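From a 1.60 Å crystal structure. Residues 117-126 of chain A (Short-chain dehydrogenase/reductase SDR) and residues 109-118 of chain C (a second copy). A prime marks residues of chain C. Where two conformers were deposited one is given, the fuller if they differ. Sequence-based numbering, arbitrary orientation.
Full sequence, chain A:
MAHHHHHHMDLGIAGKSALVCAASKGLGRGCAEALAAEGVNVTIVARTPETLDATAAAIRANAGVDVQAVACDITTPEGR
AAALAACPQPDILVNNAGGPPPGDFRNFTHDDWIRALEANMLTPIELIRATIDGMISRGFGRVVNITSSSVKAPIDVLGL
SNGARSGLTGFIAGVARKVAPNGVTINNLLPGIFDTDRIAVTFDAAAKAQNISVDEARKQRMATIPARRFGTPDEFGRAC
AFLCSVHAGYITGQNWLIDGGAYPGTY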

# COMPACT_ATOMS: atom_id res chain seq x y z
N LEU A 117 4.67 1.64 -23.25
CA LEU A 117 5.42 2.61 -22.45
C LEU A 117 5.34 4.01 -23.05
O LEU A 117 5.15 4.99 -22.32
CB LEU A 117 6.87 2.14 -22.33
CG LEU A 117 7.02 0.93 -21.41
CD1 LEU A 117 8.37 0.25 -21.61
CD2 LEU A 117 6.87 1.36 -19.96
N GLU A 118 5.46 4.13 -24.37
CA GLU A 118 5.33 5.46 -24.99
C GLU A 118 3.95 6.06 -24.74
O GLU A 118 3.83 7.21 -24.31
CB GLU A 118 5.60 5.37 -26.50
CG GLU A 118 7.03 5.04 -26.87
CD GLU A 118 7.97 6.23 -26.78
OE1 GLU A 118 9.19 6.03 -26.99
OE2 GLU A 118 7.50 7.37 -26.53
N ALA A 119 2.89 5.28 -24.98
CA ALA A 119 1.55 5.83 -24.91
C ALA A 119 1.15 6.19 -23.49
O ALA A 119 0.56 7.25 -23.25
CB ALA A 119 0.54 4.85 -25.51
N ASN A 120 1.43 5.31 -22.53
CA ASN A 120 0.80 5.40 -21.22
C ASN A 120 1.77 5.72 -20.10
O ASN A 120 1.36 5.77 -18.92
CB ASN A 120 0.05 4.09 -20.91
CG ASN A 120 -0.94 3.72 -22.02
OD1 ASN A 120 -0.84 2.65 -22.62
ND2 ASN A 120 -1.87 4.62 -22.32
N MET A 121 3.04 5.96 -20.42
CA MET A 121 4.00 6.43 -19.43
C MET A 121 4.79 7.63 -19.96
O MET A 121 4.76 8.70 -19.34
CB MET A 121 4.96 5.31 -19.03
CG MET A 121 5.98 5.75 -17.98
SD MET A 121 7.14 4.43 -17.63
CE MET A 121 8.28 5.31 -16.53
N LEU A 122 5.49 7.48 -21.09
CA LEU A 122 6.38 8.56 -21.50
C LEU A 122 5.61 9.76 -22.06
O LEU A 122 6.06 10.89 -21.89
CB LEU A 122 7.42 8.04 -22.50
CG LEU A 122 8.26 6.87 -22.01
CD1 LEU A 122 9.34 6.51 -23.04
CD2 LEU A 122 8.90 7.19 -20.65
N THR A 123 4.47 9.53 -22.71
CA THR A 123 3.66 10.65 -23.21
C THR A 123 3.19 11.55 -22.07
O THR A 123 3.43 12.77 -22.13
CB THR A 123 2.51 10.12 -24.08
OG1 THR A 123 3.03 9.74 -25.36
CG2 THR A 123 1.41 11.16 -24.28
N PRO A 124 2.56 11.04 -21.00
CA PRO A 124 2.21 11.94 -19.88
C PRO A 124 3.41 12.65 -19.28
O PRO A 124 3.32 13.82 -18.92
CB PRO A 124 1.56 11.00 -18.85
CG PRO A 124 1.15 9.81 -19.60
CD PRO A 124 2.00 9.69 -20.82
N ILE A 125 4.54 11.94 -19.16
CA ILE A 125 5.75 12.55 -18.59
C ILE A 125 6.23 13.71 -19.45
O ILE A 125 6.60 14.78 -18.93
CB ILE A 125 6.84 11.47 -18.42
CG1 ILE A 125 6.45 10.51 -17.29
CG2 ILE A 125 8.22 12.11 -18.11
CD1 ILE A 125 7.37 9.31 -17.15
N GLU A 126 6.25 13.52 -20.77
CA GLU A 126 6.72 14.60 -21.63
C GLU A 126 5.77 15.79 -21.64
O GLU A 126 6.22 16.93 -21.77
CB GLU A 126 6.96 14.05 -23.04
CG GLU A 126 8.19 13.15 -23.12
CD GLU A 126 9.49 13.91 -22.87
OE1 GLU A 126 10.12 14.36 -23.85
OE2 GLU A 126 9.89 14.06 -21.69
N THR C 109 16.02 12.85 -20.93
CA THR C 109 15.64 12.79 -22.33
C THR C 109 14.81 11.55 -22.59
O THR C 109 14.74 10.63 -21.78
CB THR C 109 16.87 12.78 -23.24
OG1 THR C 109 17.60 11.57 -23.02
CG2 THR C 109 17.77 13.98 -22.97
N HIS C 110 14.17 11.53 -23.77
CA HIS C 110 13.45 10.33 -24.20
C HIS C 110 14.37 9.12 -24.18
O HIS C 110 13.99 8.04 -23.68
CB HIS C 110 12.89 10.56 -25.60
CG HIS C 110 12.18 9.37 -26.16
ND1 HIS C 110 12.76 8.51 -27.06
CD2 HIS C 110 10.94 8.88 -25.92
CE1 HIS C 110 11.91 7.54 -27.36
NE2 HIS C 110 10.80 7.74 -26.67
N ASP C 111 15.59 9.28 -24.67
CA ASP C 111 16.54 8.18 -24.70
C ASP C 111 16.94 7.75 -23.29
O ASP C 111 17.14 6.56 -23.04
CB ASP C 111 17.79 8.56 -25.50
CG ASP C 111 17.70 8.15 -26.96
OD1 ASP C 111 16.80 7.38 -27.32
OD2 ASP C 111 18.55 8.60 -27.75
N ASP C 112 17.07 8.70 -22.36
CA ASP C 112 17.31 8.33 -20.96
C ASP C 112 16.23 7.40 -20.46
O ASP C 112 16.51 6.41 -19.76
CB ASP C 112 17.33 9.56 -20.05
CG ASP C 112 18.58 10.41 -20.22
OD1 ASP C 112 19.64 9.87 -20.60
OD2 ASP C 112 18.48 11.63 -19.94
N TRP C 113 14.97 7.72 -20.77
CA TRP C 113 13.86 6.89 -20.33
C TRP C 113 13.91 5.51 -20.96
O TRP C 113 13.74 4.49 -20.27
CB TRP C 113 12.53 7.58 -20.67
CG TRP C 113 12.14 8.59 -19.64
CD1 TRP C 113 12.06 9.95 -19.78
CD2 TRP C 113 11.78 8.30 -18.29
NE1 TRP C 113 11.66 10.53 -18.59
CE2 TRP C 113 11.48 9.54 -17.66
CE3 TRP C 113 11.67 7.12 -17.55
CZ2 TRP C 113 11.08 9.61 -16.32
CZ3 TRP C 113 11.29 7.21 -16.20
CH2 TRP C 113 11.00 8.44 -15.62
N ILE C 114 14.12 5.44 -22.28
CA ILE C 114 14.16 4.14 -22.94
C ILE C 114 15.28 3.29 -22.37
O ILE C 114 15.09 2.10 -22.08
CB ILE C 114 14.31 4.32 -24.47
CG1 ILE C 114 13.10 5.05 -25.07
CG2 ILE C 114 14.52 2.97 -25.14
CD1 ILE C 114 11.76 4.29 -24.95
N ARG C 115 16.46 3.88 -22.16
CA ARG C 115 17.57 3.11 -21.62
C ARG C 115 17.27 2.58 -20.22
O ARG C 115 17.57 1.42 -19.91
CB ARG C 115 18.84 3.96 -21.65
CG ARG C 115 19.27 4.31 -23.07
CD ARG C 115 20.46 5.26 -23.11
NE ARG C 115 21.64 4.68 -22.48
CZ ARG C 115 22.73 5.37 -22.15
NH1 ARG C 115 22.78 6.68 -22.37
NH2 ARG C 115 23.76 4.75 -21.58
N ALA C 116 16.67 3.40 -19.35
CA ALA C 116 16.33 2.94 -18.01
C ALA C 116 15.27 1.85 -18.07
O ALA C 116 15.34 0.86 -17.32
CB ALA C 116 15.83 4.10 -17.15
N LEU C 117 14.27 2.03 -18.93
CA LEU C 117 13.22 1.03 -19.07
C LEU C 117 13.78 -0.28 -19.63
O LEU C 117 13.41 -1.36 -19.16
CB LEU C 117 12.10 1.58 -19.95
CG LEU C 117 11.24 2.66 -19.27
CD1 LEU C 117 10.47 3.48 -20.29
CD2 LEU C 117 10.28 1.99 -18.27
N GLU C 118 14.68 -0.21 -20.61
CA GLU C 118 15.29 -1.43 -21.11
C GLU C 118 16.07 -2.15 -20.01
O GLU C 118 15.91 -3.36 -19.80
CB GLU C 118 16.21 -1.12 -22.30
CG GLU C 118 15.49 -0.62 -23.54
CD GLU C 118 14.86 -1.74 -24.37
OE1 GLU C 118 14.19 -1.42 -25.38
OE2 GLU C 118 15.05 -2.92 -24.04
O HOH W 1 11.41 13.32 -19.46

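A very short hydrogen bond ties the two copies together: His110′ NE2 donates to Glu118 OE1 across only 2.4 Å, with an N-H...acceptor angle of 158°. The carboxylate oxygen lies at the edge of the imidazole, near its plane, where the ring's N-H can point toward it. The second oxygen, Glu118 OE2, is 3.3 Å from His110′ NE2 but at a poor angle, so the carboxylate engages through one oxygen rather than both. Neither residue aims its CA-to-CB bond at the other stretch; both leave sideways, and the ends of the side chains come nearer and meet.

Behind this polar link, two helices pack through apolar side chains. Their N-to-C directions differ by 138°, closer to antiparallel than parallel, and the axes come no nearer than 11.5 Å, a separation filled by large residues. Leu117 faces its own counterpart, with CA atoms 8.6 Å apart and Leu117 CD2 to Leu117′ CD2 at 3.9 Å. The other close backbone pair is Leu122 and Trp113′, CA to CA 7.8 Å. Together they bury 474 Å², both sides summed.

Leu122 is the knob of the interface, seated in a hole formed by His110′, Trp113′, Ile114′ and Leu117′. In its m,t rotamer, Leu122 CD2 lies 3.7 Å from Trp113′ CB and 4.0 Å from Leu117′ CD1, and Leu122 CD1 lies 3.8 Å from Ile114′ CD1 and 4.1 Å from His110′ CD2. The imidazole thus offers its nitrogen to Glu118 and a carbon to the leucine. Ile114′ also reaches the acid, its CD1 standing 3.7 Å from Glu118 OE1 and so lining the short bond with hydrocarbon.

The indole of Trp113′ covers the next part of the contact. Ile125 CD1 sits over one face, 4.1 Å from the centroid of the six-membered ring and 22° off its normal, a CH-pi contact in which a methyl meets the electron-rich ring. Met121, fully extended with all three chi angles t, brings CE to 3.6 Å from Trp113′ CZ3, and its SD lies 4.0 Å from Leu117′ CD2. The polar atom of the indole is not left idle: Trp113′ NE1 donates to water 1 at 2.9 Å, and that water donates to Glu126 OE2 at 2.8 Å, bridging the copies.

The two stretches are successive parts of the same sequence, overlapping at 117 and 118, and each has its own backbone detail. In chain A a wider pi-type turn spans 118-122, where Leu122 N binds Leu117 O at 2.8 Å and Met121 N reaches the same Leu117 O only weakly, at 3.0 Å. The helix then kinks at Pro124, whose ring nitrogen carries no hydrogen to give to the preceding turn. In chain C, Thr109′ caps the helix start: Asp112′ N, an amide in the first turn, where no earlier helical carbonyl faces it, donates to Thr109′ OG1 at 3.0 Å; in return Thr109′ N donates to Asp112′ OD2 at 2.9 Å.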